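Local coordinates for maltose-binding protein MalE1 (Thermotoga maritima, PDB 6DTU) that binds maltotetraose in a glycan pocket and probably serves as the sugar-capturing component of a maltose transport system, at residues Asp64-Leu69 / Asn93-Gly98; Gly73-Ile78 / Gly265-Ala270; Lys175-Asn180 / Pro332-Met337. All coordinates share one frame; numbering follows the deposited sequence. Where two conformers were deposited one is given.

Contact 1: residues Asp64-Leu69 / Asn93-Gly98; sequences DWVGEL and NAFSYG. With GLC (alpha-D-glucopyranose), chain C.
The helix carrying Val66 and Gly67 packs against the chain where helix 89-94 ends, Phe95 being the first residue to leave helical angles, and strand 96-97 begins. No hydrogen bond joins the two segments; their closest CA atoms, those of Gly67 and Tyr97, lie 6.0 Å apart. Val66 carries the apolar contact with its two branches. CG2, beside its own backbone N, meets the Phe95 ring obliquely, 3.5 Å from Phe95 CD1, while CG1, anti to that N, packs on Tyr97 CB. At the next residue, Gly67 CA sits over a face of the Tyr97 ring, 4.0 Å from its centroid and 18° off the normal, a CH-pi contact. The start of the same segment faces the sugar. Asp64 takes a bidentate grip on one glucose, OD1 accepting from GLC O2 at 2.7 Å and OD2 from GLC O3 at 2.8 Å. Trp65 NE1, at the ring edge, donates to that same O3 over 2.9 Å with a bent N-H...O angle of 138°, so O3 is held twice. An alanine at Asp64 would probably weaken the hold on this glucose, since both carboxylate acceptors would go. Acidic and aromatic side chains sharing a sugar's hydroxyls are characteristic of maltodextrin pockets in periplasmic binding proteins.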
ATOM      1  N   ASP A  64       5.566   6.339  -2.075  1.00 12.36           N
ATOM      2  CA  ASP A  64       5.415   6.874  -3.430  1.00 11.89           C
ATOM      3  C   ASP A  64       5.091   8.359  -3.420  1.00 14.88           C
ATOM      4  O   ASP A  64       5.301   9.029  -4.435  1.00 14.90           O
ATOM      5  CB  ASP A  64       4.337   6.127  -4.228  1.00 14.34           C
ATOM      6  CG  ASP A  64       2.943   6.244  -3.604  1.00 15.44           C
ATOM      7  OD1 ASP A  64       2.768   5.692  -2.498  1.00 14.93           O
ATOM      8  OD2 ASP A  64       2.049   6.867  -4.224  1.00 14.63           O
ATOM      9  N   TRP A  65       4.607   8.896  -2.295  1.00 14.43           N
ATOM     10  CA  TRP A  65       4.299  10.318  -2.213  1.00 15.60           C
ATOM     11  C   TRP A  65       5.547  11.191  -2.166  1.00 15.14           C
ATOM     12  O   TRP A  65       5.446  12.392  -2.439  1.00 14.46           O
ATOM     13  CB  TRP A  65       3.536  10.620  -0.929  1.00 13.10           C
ATOM     14  CG  TRP A  65       2.284   9.857  -0.677  1.00 12.06           C
ATOM     15  CD1 TRP A  65       1.648   8.986  -1.522  1.00 12.36           C
ATOM     16  CD2 TRP A  65       1.501   9.917   0.515  1.00 13.22           C
ATOM     17  NE1 TRP A  65       0.498   8.507  -0.924  1.00 13.61           N
ATOM     18  CE2 TRP A  65       0.393   9.057   0.331  1.00 14.60           C
ATOM     19  CE3 TRP A  65       1.631  10.614   1.728  1.00 13.17           C
ATOM     20  CZ2 TRP A  65      -0.598   8.884   1.313  1.00 12.41           C
ATOM     21  CZ3 TRP A  65       0.651  10.426   2.713  1.00 13.86           C
ATOM     22  CH2 TRP A  65      -0.423   9.547   2.507  1.00 11.79           C
ATOM     23  N   VAL A  66       6.717  10.629  -1.847  1.00 15.03           N
ATOM     24  CA  VAL A  66       7.846  11.447  -1.392  1.00 15.67           C
ATOM     25  C   VAL A  66       8.309  12.421  -2.473  1.00 15.25           C
ATOM     26  O   VAL A  66       8.506  13.611  -2.208  1.00 16.19           O
ATOM     27  CB  VAL A  66       9.002  10.563  -0.883  1.00 14.23           C
ATOM     28  CG1 VAL A  66      10.247  11.394  -0.691  1.00 16.14           C
ATOM     29  CG2 VAL A  66       8.633   9.882   0.405  1.00 15.83           C
ATOM     30  N   GLY A  67       8.554  11.926  -3.692  1.00 15.64           N
ATOM     31  CA  GLY A  67       9.095  12.800  -4.727  1.00 16.20           C
ATOM     32  C   GLY A  67       8.214  13.999  -5.033  1.00 17.21           C
ATOM     33  O   GLY A  67       8.688  15.136  -5.086  1.00 17.97           O
ATOM     34  N   GLU A  68       6.914  13.765  -5.228  1.00 14.40           N
ATOM     35  CA  GLU A  68       5.998  14.873  -5.480  1.00 15.62           C
ATOM     36  C   GLU A  68       6.015  15.879  -4.328  1.00 15.88           C
ATOM     37  O   GLU A  68       6.099  17.091  -4.549  1.00 16.23           O
ATOM     38  CB  GLU A  68       4.590  14.335  -5.726  1.00 16.35           C
ATOM     39  CG  GLU A  68       3.554  15.427  -5.973  1.00 18.51           C
ATOM     40  CD  GLU A  68       2.144  14.902  -6.097  1.00 16.94           C
ATOM     41  OE1 GLU A  68       1.880  13.737  -5.721  1.00 18.77           O
ATOM     42  OE2 GLU A  68       1.278  15.670  -6.557  1.00 22.25           O
ATOM     43  N   LEU A  69       5.910  15.398  -3.084  1.00 15.64           N
ATOM     44  CA  LEU A  69       5.864  16.330  -1.967  1.00 16.66           C
ATOM     45  C   LEU A  69       7.195  17.053  -1.761  1.00 16.56           C
ATOM     46  O   LEU A  69       7.203  18.227  -1.375  1.00 17.21           O
ATOM     47  CB  LEU A  69       5.389  15.621  -0.706  1.00 14.00           C
ATOM     48  CG  LEU A  69       3.966  15.080  -0.795  1.00 14.77           C
ATOM     49  CD1 LEU A  69       3.607  14.348   0.488  1.00 13.85           C
ATOM     50  CD2 LEU A  69       2.920  16.154  -1.103  1.00 18.97           C
ATOM     51  N   ASN A  93      15.805   4.643   2.105  1.00 14.56           N
ATOM     52  CA  ASN A  93      15.956   5.102   0.735  1.00 16.53           C
ATOM     53  C   ASN A  93      14.611   5.240   0.041  1.00 12.99           C
ATOM     54  O   ASN A  93      14.462   6.120  -0.818  1.00 16.46           O
ATOM     55  CB  ASN A  93      16.902   4.193  -0.055  1.00 15.75           C
ATOM     56  CG  ASN A  93      18.358   4.300   0.411  1.00 22.21           C
ATOM     57  OD1 ASN A  93      18.780   5.318   0.974  1.00 25.16           O
ATOM     58  ND2 ASN A  93      19.132   3.236   0.178  1.00 21.08           N
ATOM     59  N   ALA A  94      13.618   4.412   0.404  1.00 15.24           N
ATOM     60  CA  ALA A  94      12.276   4.582  -0.156  1.00 14.26           C
ATOM     61  C   ALA A  94      11.705   5.932   0.228  1.00 14.27           C
ATOM     62  O   ALA A  94      10.936   6.520  -0.539  1.00 14.52           O
ATOM     63  CB  ALA A  94      11.323   3.461   0.292  1.00 15.02           C
ATOM     64  N   PHE A  95      12.110   6.453   1.385  1.00 13.13           N
ATOM     65  CA  PHE A  95      11.669   7.761   1.851  1.00 13.62           C
ATOM     66  C   PHE A  95      12.679   8.862   1.577  1.00 14.71           C
ATOM     67  O   PHE A  95      12.575   9.952   2.155  1.00 15.60           O
ATOM     68  CB  PHE A  95      11.299   7.694   3.328  1.00 15.39           C
ATOM     69  CG  PHE A  95       9.875   7.317   3.524  1.00 11.36           C
ATOM     70  CD1 PHE A  95       8.894   8.289   3.471  1.00 11.66           C
ATOM     71  CD2 PHE A  95       9.513   5.997   3.744  1.00 14.81           C
ATOM     72  CE1 PHE A  95       7.566   7.963   3.621  1.00 12.47           C
ATOM     73  CE2 PHE A  95       8.164   5.636   3.887  1.00 13.09           C
ATOM     74  CZ  PHE A  95       7.187   6.636   3.826  1.00 14.43           C
ATOM     75  N   SER A  96      13.622   8.610   0.683  1.00 14.04           N
ATOM     76  CA  SER A  96      14.642   9.574   0.318  1.00 12.31           C
ATOM     77  C   SER A  96      14.471  10.041  -1.120  1.00 13.12           C
ATOM     78  O   SER A  96      14.007   9.288  -1.978  1.00 15.92           O
ATOM     79  CB  SER A  96      16.017   8.950   0.510  1.00 13.86           C
ATOM     80  OG  SER A  96      16.221   8.668   1.897  1.00 15.84           O
ATOM     81  N   TYR A  97      14.833  11.300  -1.370  1.00 15.41           N
ATOM     82  CA  TYR A  97      14.721  11.853  -2.716  1.00 16.36           C
ATOM     83  C   TYR A  97      15.707  13.007  -2.854  1.00 18.29           C
ATOM     84  O   TYR A  97      15.845  13.819  -1.936  1.00 18.77           O
ATOM     85  CB  TYR A  97      13.291  12.344  -2.992  1.00 19.39           C
ATOM     86  CG  TYR A  97      13.091  12.846  -4.409  1.00 17.34           C
ATOM     87  CD1 TYR A  97      12.752  11.970  -5.437  1.00 19.44           C
ATOM     88  CD2 TYR A  97      13.285  14.187  -4.728  1.00 19.05           C
ATOM     89  CE1 TYR A  97      12.581  12.422  -6.734  1.00 17.47           C
ATOM     90  CE2 TYR A  97      13.126  14.638  -6.012  1.00 21.27           C
ATOM     91  CZ  TYR A  97      12.774  13.767  -7.008  1.00 23.00           C
ATOM     92  OH  TYR A  97      12.626  14.249  -8.284  1.00 27.10           O
ATOM     93  N   GLY A  98      16.402  13.058  -3.998  1.00 17.55           N
ATOM     94  CA  GLY A  98      17.368  14.119  -4.255  1.00 21.57           C
ATOM     95  C   GLY A  98      18.458  14.240  -3.213  1.00 22.02           C
ATOM     96  O   GLY A  98      18.933  15.350  -2.934  1.00 26.70           O
TER
HETATM   97  C1  GLC C   3      -1.267   3.321  -3.342  1.00 13.65           C
HETATM   98  C2  GLC C   3      -0.464   4.559  -3.275  1.00 12.84           C
HETATM   99  C3  GLC C   3      -1.329   5.781  -3.234  1.00 13.47           C
HETATM  100  C4  GLC C   3      -2.206   5.879  -4.420  1.00 14.09           C
HETATM  101  C5  GLC C   3      -3.095   4.616  -4.545  1.00 14.09           C
HETATM  102  C6  GLC C   3      -3.826   4.599  -5.744  1.00 12.87           C
HETATM  103  O2  GLC C   3       0.342   4.524  -2.063  1.00 14.74           O
HETATM  104  O3  GLC C   3      -0.484   6.973  -3.157  1.00 14.87           O
HETATM  105  O4  GLC C   3      -3.064   7.040  -4.243  1.00 14.08           O
HETATM  106  O5  GLC C   3      -2.160   3.367  -4.520  1.00 13.14           O
HETATM  107  O6  GLC C   3      -4.642   3.447  -5.745  1.00 17.47           O

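Contact 2: residues Gly73-Ile78 / Gly265-Ala270; sequences GLIEPI and GFMVNA
The loop 73-78 crosses the end of strand 260-268 with end-to-end directions 128° apart, and the backbones meet in a single bridge between Ile75 and Asn269. Two hydrogen bonds make it: Ala270 N donates to Leu74 O at 2.9 Å, nearly straight at 162°, and Glu76 N donates to Val268 O, also at 2.9 Å. Both donors stand above the plane of the carbonyl they reach. Val268 O is approached a second time by the CA-H of Ile75, with Ile75 CA 3.1 Å from it. Where the segments part, water 1 spans them, donating to Glu76 O at 2.7 Å and accepting from Val268 N. The helix before the loop ends in a Schellman motif at Gly73, which has a positive phi.

Side chains fill in around this frame. Ile75 holds CG1 in the crowded position between N and the carbonyl carbon, which sets CG2 beside the backbone N, 3.9 Å from Met267 CB; the two side chains cross obliquely. Glu76 starts out anti to its backbone N and bends at chi2 (71°), so that OE1 comes 3.4 Å from Ala270 CB. That oxygen finds its charge partner in Lys275, which also hydrogen-bonds Ala270 O. Leu74 turns instead to Phe46 and Leu47 of helix 39-49, while Asn269 donates through ND2 to Ala56 O and accepts at OD1 from Lys271 N. The chemistry is thus mainly that of main-chain pairing: the bridge and its water give polar backbone atoms partners within a largely buried contact, and the ionic pairing of Glu76 with Lys275 ties the loop to helix 275-286.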
ATOM      1  N   GLY A  73       8.223  21.232  -2.295  1.00 19.58           N
ATOM      2  CA  GLY A  73       8.640  21.911  -1.083  1.00 15.94           C
ATOM      3  C   GLY A  73       7.688  21.763   0.091  1.00 17.84           C
ATOM      4  O   GLY A  73       7.674  22.624   0.980  1.00 19.99           O
ATOM      5  N   LEU A  74       6.922  20.672   0.149  1.00 17.74           N
ATOM      6  CA  LEU A  74       5.889  20.539   1.165  1.00 14.53           C
ATOM      7  C   LEU A  74       6.255  19.642   2.344  1.00 15.75           C
ATOM      8  O   LEU A  74       5.601  19.742   3.378  1.00 14.99           O
ATOM      9  CB  LEU A  74       4.588  20.018   0.554  1.00 15.81           C
ATOM     10  CG  LEU A  74       3.911  20.945  -0.449  1.00 18.14           C
ATOM     11  CD1 LEU A  74       2.626  20.303  -0.877  1.00 19.31           C
ATOM     12  CD2 LEU A  74       3.632  22.300   0.187  1.00 19.40           C
ATOM     13  N   ILE A  75       7.242  18.761   2.217  1.00 14.28           N
ATOM     14  CA  ILE A  75       7.694  17.932   3.333  1.00 12.58           C
ATOM     15  C   ILE A  75       9.149  18.273   3.605  1.00 13.22           C
ATOM     16  O   ILE A  75       9.902  18.634   2.696  1.00 17.46           O
ATOM     17  CB  ILE A  75       7.465  16.404   3.155  1.00 12.79           C
ATOM     18  CG1 ILE A  75       8.030  15.923   1.812  1.00 13.12           C
ATOM     19  CG2 ILE A  75       5.989  16.055   3.338  1.00 14.11           C
ATOM     20  CD1 ILE A  75       7.995  14.420   1.635  1.00 14.63           C
ATOM     21  N   GLU A  76       9.527  18.197   4.891  1.00 14.06           N
ATOM     22  CA  GLU A  76      10.778  18.722   5.412  1.00 14.22           C
ATOM     23  C   GLU A  76      11.858  17.646   5.424  1.00 14.79           C
ATOM     24  O   GLU A  76      11.607  16.514   5.849  1.00 16.11           O
ATOM     25  CB  GLU A  76      10.545  19.212   6.835  1.00 14.12           C
ATOM     26  CG  GLU A  76      11.733  19.841   7.520  1.00 13.44           C
ATOM     27  CD  GLU A  76      12.112  21.213   6.959  1.00 17.09           C
ATOM     28  OE1 GLU A  76      11.344  21.766   6.149  1.00 16.38           O
ATOM     29  OE2 GLU A  76      13.173  21.754   7.372  1.00 18.40           O
ATOM     30  N   PRO A  77      13.089  17.947   4.996  1.00 15.02           N
ATOM     31  CA  PRO A  77      14.160  16.957   5.139  1.00 12.20           C
ATOM     32  C   PRO A  77      14.391  16.629   6.610  1.00 16.72           C
ATOM     33  O   PRO A  77      14.270  17.495   7.488  1.00 15.67           O
ATOM     34  CB  PRO A  77      15.381  17.663   4.540  1.00 15.28           C
ATOM     35  CG  PRO A  77      14.812  18.744   3.665  1.00 16.66           C
ATOM     36  CD  PRO A  77      13.562  19.193   4.377  1.00 15.70           C
ATOM     37  N   ILE A  78      14.726  15.372   6.876  0.51 15.42           N
ATOM     38  CA  ILE A  78      14.973  14.899   8.236  0.51 16.16           C
ATOM     39  C   ILE A  78      16.477  14.789   8.429  0.51 17.33           C
ATOM     40  O   ILE A  78      17.121  13.951   7.773  0.51 17.26           O
ATOM     41  CB  ILE A  78      14.268  13.566   8.510  0.51 15.95           C
ATOM     42  CG1 ILE A  78      12.758  13.777   8.459  0.51 17.31           C
ATOM     43  CG2 ILE A  78      14.688  13.018   9.874  0.51 16.69           C
ATOM     44  CD1 ILE A  78      11.977  12.538   8.791  0.51 17.17           C
ATOM     45  N   GLY A 265       5.459   5.417   6.397  1.00 12.48           N
ATOM     46  CA  GLY A 265       6.305   6.231   7.249  1.00 11.97           C
ATOM     47  C   GLY A 265       5.681   7.562   7.608  1.00 12.70           C
ATOM     48  O   GLY A 265       4.582   7.913   7.176  1.00 12.51           O
ATOM     49  N   PHE A 266       6.424   8.296   8.422  1.00 12.92           N
ATOM     50  CA  PHE A 266       6.012   9.573   8.981  1.00 13.73           C
ATOM     51  C   PHE A 266       6.764  10.686   8.264  1.00 15.65           C
ATOM     52  O   PHE A 266       8.001  10.683   8.232  1.00 14.61           O
ATOM     53  CB  PHE A 266       6.365   9.618  10.471  1.00 12.92           C
ATOM     54  CG  PHE A 266       5.653   8.582  11.319  1.00 15.17           C
ATOM     55  CD1 PHE A 266       4.505   8.931  12.035  1.00 12.67           C
ATOM     56  CD2 PHE A 266       6.128   7.272  11.420  1.00 14.44           C
ATOM     57  CE1 PHE A 266       3.819   7.981  12.835  1.00 13.38           C
ATOM     58  CE2 PHE A 266       5.441   6.313  12.210  1.00 12.98           C
ATOM     59  CZ  PHE A 266       4.289   6.675  12.915  1.00 11.94           C
ATOM     60  N   MET A 267       6.023  11.660   7.738  1.00 11.10           N
ATOM     61  CA  MET A 267       6.589  12.799   7.026  1.00 11.52           C
ATOM     62  C   MET A 267       6.202  14.082   7.743  1.00 12.94           C
ATOM     63  O   MET A 267       5.134  14.160   8.338  1.00 12.28           O
ATOM     64  CB  MET A 267       6.079  12.839   5.609  1.00 10.31           C
ATOM     65  CG  MET A 267       6.650  11.712   4.786  1.00 12.15           C
ATOM     66  SD  MET A 267       5.648  11.294   3.359  1.00 13.60           S
ATOM     67  CE  MET A 267       4.352  10.286   4.091  1.00 13.43           C
ATOM     68  N   VAL A 268       7.072  15.094   7.684  1.00 11.80           N
ATOM     69  CA  VAL A 268       6.899  16.353   8.406  1.00 12.15           C
ATOM     70  C   VAL A 268       6.537  17.458   7.416  1.00 13.08           C
ATOM     71  O   VAL A 268       7.152  17.574   6.352  1.00 12.92           O
ATOM     72  CB  VAL A 268       8.163  16.718   9.207  1.00 12.86           C
ATOM     73  CG1 VAL A 268       8.009  18.106   9.857  1.00 14.41           C
ATOM     74  CG2 VAL A 268       8.432  15.660  10.262  1.00 15.65           C
ATOM     75  N   ASN A 269       5.533  18.261   7.770  1.00 13.91           N
ATOM     76  CA  ASN A 269       5.089  19.377   6.937  1.00 13.98           C
ATOM     77  C   ASN A 269       6.142  20.483   6.960  1.00 13.60           C
ATOM     78  O   ASN A 269       6.374  21.103   8.004  1.00 13.96           O
ATOM     79  CB  ASN A 269       3.793  19.899   7.542  1.00 12.27           C
ATOM     80  CG  ASN A 269       3.153  21.039   6.755  1.00 15.17           C
ATOM     81  OD1 ASN A 269       3.694  21.556   5.782  1.00 16.39           O
ATOM     82  ND2 ASN A 269       1.970  21.433   7.194  1.00 14.56           N
ATOM     83  N   ALA A 270       6.741  20.775   5.793  1.00 13.64           N
ATOM     84  CA  ALA A 270       7.754  21.822   5.711  1.00 14.33           C
ATOM     85  C   ALA A 270       7.178  23.214   5.931  1.00 16.14           C
ATOM     86  O   ALA A 270       7.946  24.155   6.193  1.00 18.38           O
ATOM     87  CB  ALA A 270       8.487  21.775   4.371  1.00 14.89           C
TER
HETATM   88  O   HOH W   1       9.393  14.945   6.030  1.00 17.06           O

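Contact 3: residues Lys175-Asn180 / Pro332-Met337; sequences KGLDVN and PNVPQM
Apolar contacts join strand 176-178 and the corner after it to the loop 332-337, and no hydrogen bond crosses between them. Leu177 and Val179, alternate residues of the first segment, both direct their side chains at the loop. Leu177 reaches across with CD1, which lies 3.6 Å from Pro332 CB, the leucine crossing the proline at about a right angle; the same methyl is 4.1 Å from Val334 CG1. The other branch of Val334 faces Val179, CG2 standing 4.1 Å from Val179 CG1, so this valine lies against both hydrophobic side chains of the strand segment.

A mixed contact follows at Gln336, whose chain bends at chi2 (85°) and lies crosswise to Val179. Its CB, CG and CD pack on the valine methyls, and OE1 comes 3.6 Å from Val179 CG1, a van der Waals approach.

The polar bonds are local to each segment. Asp178 OD1 accepts from Asn180 N at 3.0 Å, the N standing above the carboxylate plane, and forms an Asx turn at the corner of the chain at Val179 and Asn180. In the loop, Met337 N bonds Val334 O at 3.1 Å as the 3-10 turn begins. Val334 and Gln336 also touch Phe170 of strand 168-173. This is a surface patch in which an outer strand of a small antiparallel three-stranded sheet packs on the loop between strand 329-330 and helix 341-352.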
ATOM      1  N   LYS A 175      20.788   3.888 -14.951  1.00 30.25           N
ATOM      2  CA  LYS A 175      20.842   5.273 -14.503  1.00 28.09           C
ATOM      3  C   LYS A 175      19.575   5.704 -13.773  1.00 28.81           C
ATOM      4  O   LYS A 175      19.378   6.902 -13.557  1.00 29.19           O
ATOM      5  CB  LYS A 175      21.112   6.215 -15.683  1.00 28.78           C
ATOM      6  CG  LYS A 175      22.189   5.741 -16.645  1.00 31.23           C
ATOM      7  CD  LYS A 175      23.552   5.610 -15.970  1.00 30.62           C
ATOM      8  CE  LYS A 175      24.559   4.947 -16.912  1.00 28.66           C
ATOM      9  NZ  LYS A 175      25.535   4.071 -16.203  1.00 35.00           N
ATOM     10  N   GLY A 176      18.717   4.764 -13.397  1.00 24.59           N
ATOM     11  CA  GLY A 176      17.494   5.059 -12.682  1.00 22.50           C
ATOM     12  C   GLY A 176      16.269   4.758 -13.525  1.00 24.71           C
ATOM     13  O   GLY A 176      16.348   4.159 -14.600  1.00 28.07           O
ATOM     14  N   LEU A 177      15.122   5.227 -13.033  1.00 22.47           N
ATOM     15  CA  LEU A 177      13.851   5.019 -13.714  1.00 22.18           C
ATOM     16  C   LEU A 177      13.744   5.965 -14.901  1.00 22.58           C
ATOM     17  O   LEU A 177      14.032   7.158 -14.778  1.00 25.98           O
ATOM     18  CB  LEU A 177      12.691   5.302 -12.759  1.00 22.51           C
ATOM     19  CG  LEU A 177      12.468   4.395 -11.556  1.00 25.93           C
ATOM     20  CD1 LEU A 177      11.258   4.902 -10.818  1.00 17.98           C
ATOM     21  CD2 LEU A 177      12.273   2.958 -12.006  1.00 25.81           C
ATOM     22  N   ASP A 178      13.317   5.432 -16.053  1.00 21.35           N
ATOM     23  CA  ASP A 178      13.117   6.234 -17.262  1.00 17.72           C
ATOM     24  C   ASP A 178      11.637   6.577 -17.332  1.00 20.62           C
ATOM     25  O   ASP A 178      10.831   5.774 -17.805  1.00 19.58           O
ATOM     26  CB  ASP A 178      13.551   5.462 -18.507  1.00 22.14           C
ATOM     27  CG  ASP A 178      13.471   6.310 -19.791  1.00 22.25           C
ATOM     28  OD1 ASP A 178      12.961   7.451 -19.740  1.00 22.41           O
ATOM     29  OD2 ASP A 178      13.888   5.827 -20.869  1.00 23.90           O
ATOM     30  N   VAL A 179      11.285   7.794 -16.909  1.00 20.51           N
ATOM     31  CA  VAL A 179       9.880   8.189 -16.911  1.00 21.35           C
ATOM     32  C   VAL A 179       9.331   8.376 -18.311  1.00 20.21           C
ATOM     33  O   VAL A 179       8.110   8.504 -18.474  1.00 21.25           O
ATOM     34  CB  VAL A 179       9.534   9.405 -16.021  1.00 19.68           C
ATOM     35  CG1 VAL A 179       9.899   9.137 -14.554  1.00 18.69           C
ATOM     36  CG2 VAL A 179      10.182  10.667 -16.547  1.00 23.93           C
ATOM     37  N   ASN A 180      10.201   8.412 -19.321  1.00 21.07           N
ATOM     38  CA  ASN A 180       9.746   8.500 -20.701  0.61 23.18           C
ATOM     39  C   ASN A 180       9.522   7.138 -21.334  1.00 23.52           C
ATOM     40  O   ASN A 180       9.095   7.069 -22.489  1.00 24.38           O
ATOM     41  CB  ASN A 180      10.723   9.322 -21.539  0.61 26.11           C
ATOM     42  CG  ASN A 180      10.617  10.795 -21.255  0.61 25.37           C
ATOM     43  OD1 ASN A 180      11.142  11.286 -20.258  0.61 30.48           O
ATOM     44  ND2 ASN A 180       9.932  11.515 -22.131  0.61 27.91           N
ATOM     45  N   PRO A 332       7.579   3.313  -7.473  1.00 13.71           N
ATOM     46  CA  PRO A 332       8.422   4.501  -7.646  1.00 16.98           C
ATOM     47  C   PRO A 332       8.031   5.599  -6.677  1.00 14.17           C
ATOM     48  O   PRO A 332       6.871   5.728  -6.288  1.00 16.65           O
ATOM     49  CB  PRO A 332       8.124   4.940  -9.077  1.00 16.95           C
ATOM     50  CG  PRO A 332       7.658   3.726  -9.758  1.00 16.29           C
ATOM     51  CD  PRO A 332       6.906   2.926  -8.724  1.00 17.76           C
ATOM     52  N   ASN A 333       9.004   6.421  -6.311  1.00 14.89           N
ATOM     53  CA  ASN A 333       8.694   7.602  -5.521  1.00 14.41           C
ATOM     54  C   ASN A 333       8.924   8.891  -6.295  1.00 15.24           C
ATOM     55  O   ASN A 333       8.816   9.973  -5.719  1.00 15.81           O
ATOM     56  CB  ASN A 333       9.397   7.606  -4.153  1.00 14.92           C
ATOM     57  CG  ASN A 333      10.866   8.003  -4.215  1.00 15.55           C
ATOM     58  OD1 ASN A 333      11.436   8.238  -5.279  1.00 18.15           O
ATOM     59  ND2 ASN A 333      11.487   8.100  -3.045  1.00 17.73           N
ATOM     60  N   VAL A 334       9.196   8.797  -7.593  1.00 14.34           N
ATOM     61  CA  VAL A 334       9.479   9.977  -8.413  1.00 15.08           C
ATOM     62  C   VAL A 334       8.225  10.837  -8.515  1.00 15.61           C
ATOM     63  O   VAL A 334       7.114  10.311  -8.357  1.00 14.98           O
ATOM     64  CB  VAL A 334      10.045   9.555  -9.776  1.00 13.99           C
ATOM     65  CG1 VAL A 334      11.354   8.831  -9.562  1.00 17.14           C
ATOM     66  CG2 VAL A 334       9.045   8.692 -10.549  1.00 16.41           C
ATOM     67  N   PRO A 335       8.332  12.150  -8.747  1.00 15.98           N
ATOM     68  CA  PRO A 335       7.111  12.974  -8.825  1.00 13.66           C
ATOM     69  C   PRO A 335       6.145  12.506  -9.884  1.00 15.70           C
ATOM     70  O   PRO A 335       4.938  12.727  -9.747  1.00 16.51           O
ATOM     71  CB  PRO A 335       7.631  14.383  -9.144  1.00 17.47           C
ATOM     72  CG  PRO A 335       9.050  14.363  -8.727  1.00 17.71           C
ATOM     73  CD  PRO A 335       9.554  12.957  -8.874  1.00 16.53           C
ATOM     74  N   GLN A 336       6.656  11.882 -10.942  1.00 18.15           N
ATOM     75  CA  GLN A 336       5.854  11.429 -12.067  1.00 16.21           C
ATOM     76  C   GLN A 336       4.908  10.282 -11.726  1.00 17.78           C
ATOM     77  O   GLN A 336       4.064   9.931 -12.555  1.00 17.83           O
ATOM     78  CB  GLN A 336       6.758  11.051 -13.252  1.00 15.87           C
ATOM     79  CG  GLN A 336       7.503  12.232 -13.881  1.00 18.91           C
ATOM     80  CD  GLN A 336       8.798  12.575 -13.171  1.00 21.13           C
ATOM     81  OE1 GLN A 336       9.230  11.880 -12.241  1.00 18.40           O
ATOM     82  NE2 GLN A 336       9.428  13.661 -13.601  1.00 24.94           N
ATOM     83  N   MET A 337       5.043   9.656 -10.559  1.00 15.99           N
ATOM     84  CA  MET A 337       4.093   8.606 -10.210  1.00 15.29           C
ATOM     85  C   MET A 337       2.694   9.171 -10.008  1.00 15.49           C
ATOM     86  O   MET A 337       1.715   8.433 -10.119  1.00 16.67           O
ATOM     87  CB  MET A 337       4.567   7.874  -8.955  1.00 16.66           C
ATOM     88  CG  MET A 337       3.871   6.538  -8.685  1.00 19.50           C
ATOM     89  SD  MET A 337       4.173   5.385 -10.050  1.00 19.55           S
ATOM     90  CE  MET A 337       2.944   4.134  -9.687  1.00 19.09           C
TER

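Contacts 1 and 2 both reach the large mixed sheet and touch each other: Leu69 O and Leu74 N probably hydrogen-bond, Trp65 CE3 packs on Met267 CE, and Phe95 lies against Gly265. Contact 2 is the buried one and relies on backbone pairing, whereas the partly buried contact 1 combines apolar packing with polar groups turned to the sugar. Contact 3 is a surface patch of mostly apolar side chains at an edge strand of the small three-stranded sheet. It meets contact 1 through Asn333, whose ND2 probably bonds Ala94 O and Ser96 O, but stays about 9 Å, nearest atoms, from contact 2. Contact 1 therefore adjoins both others.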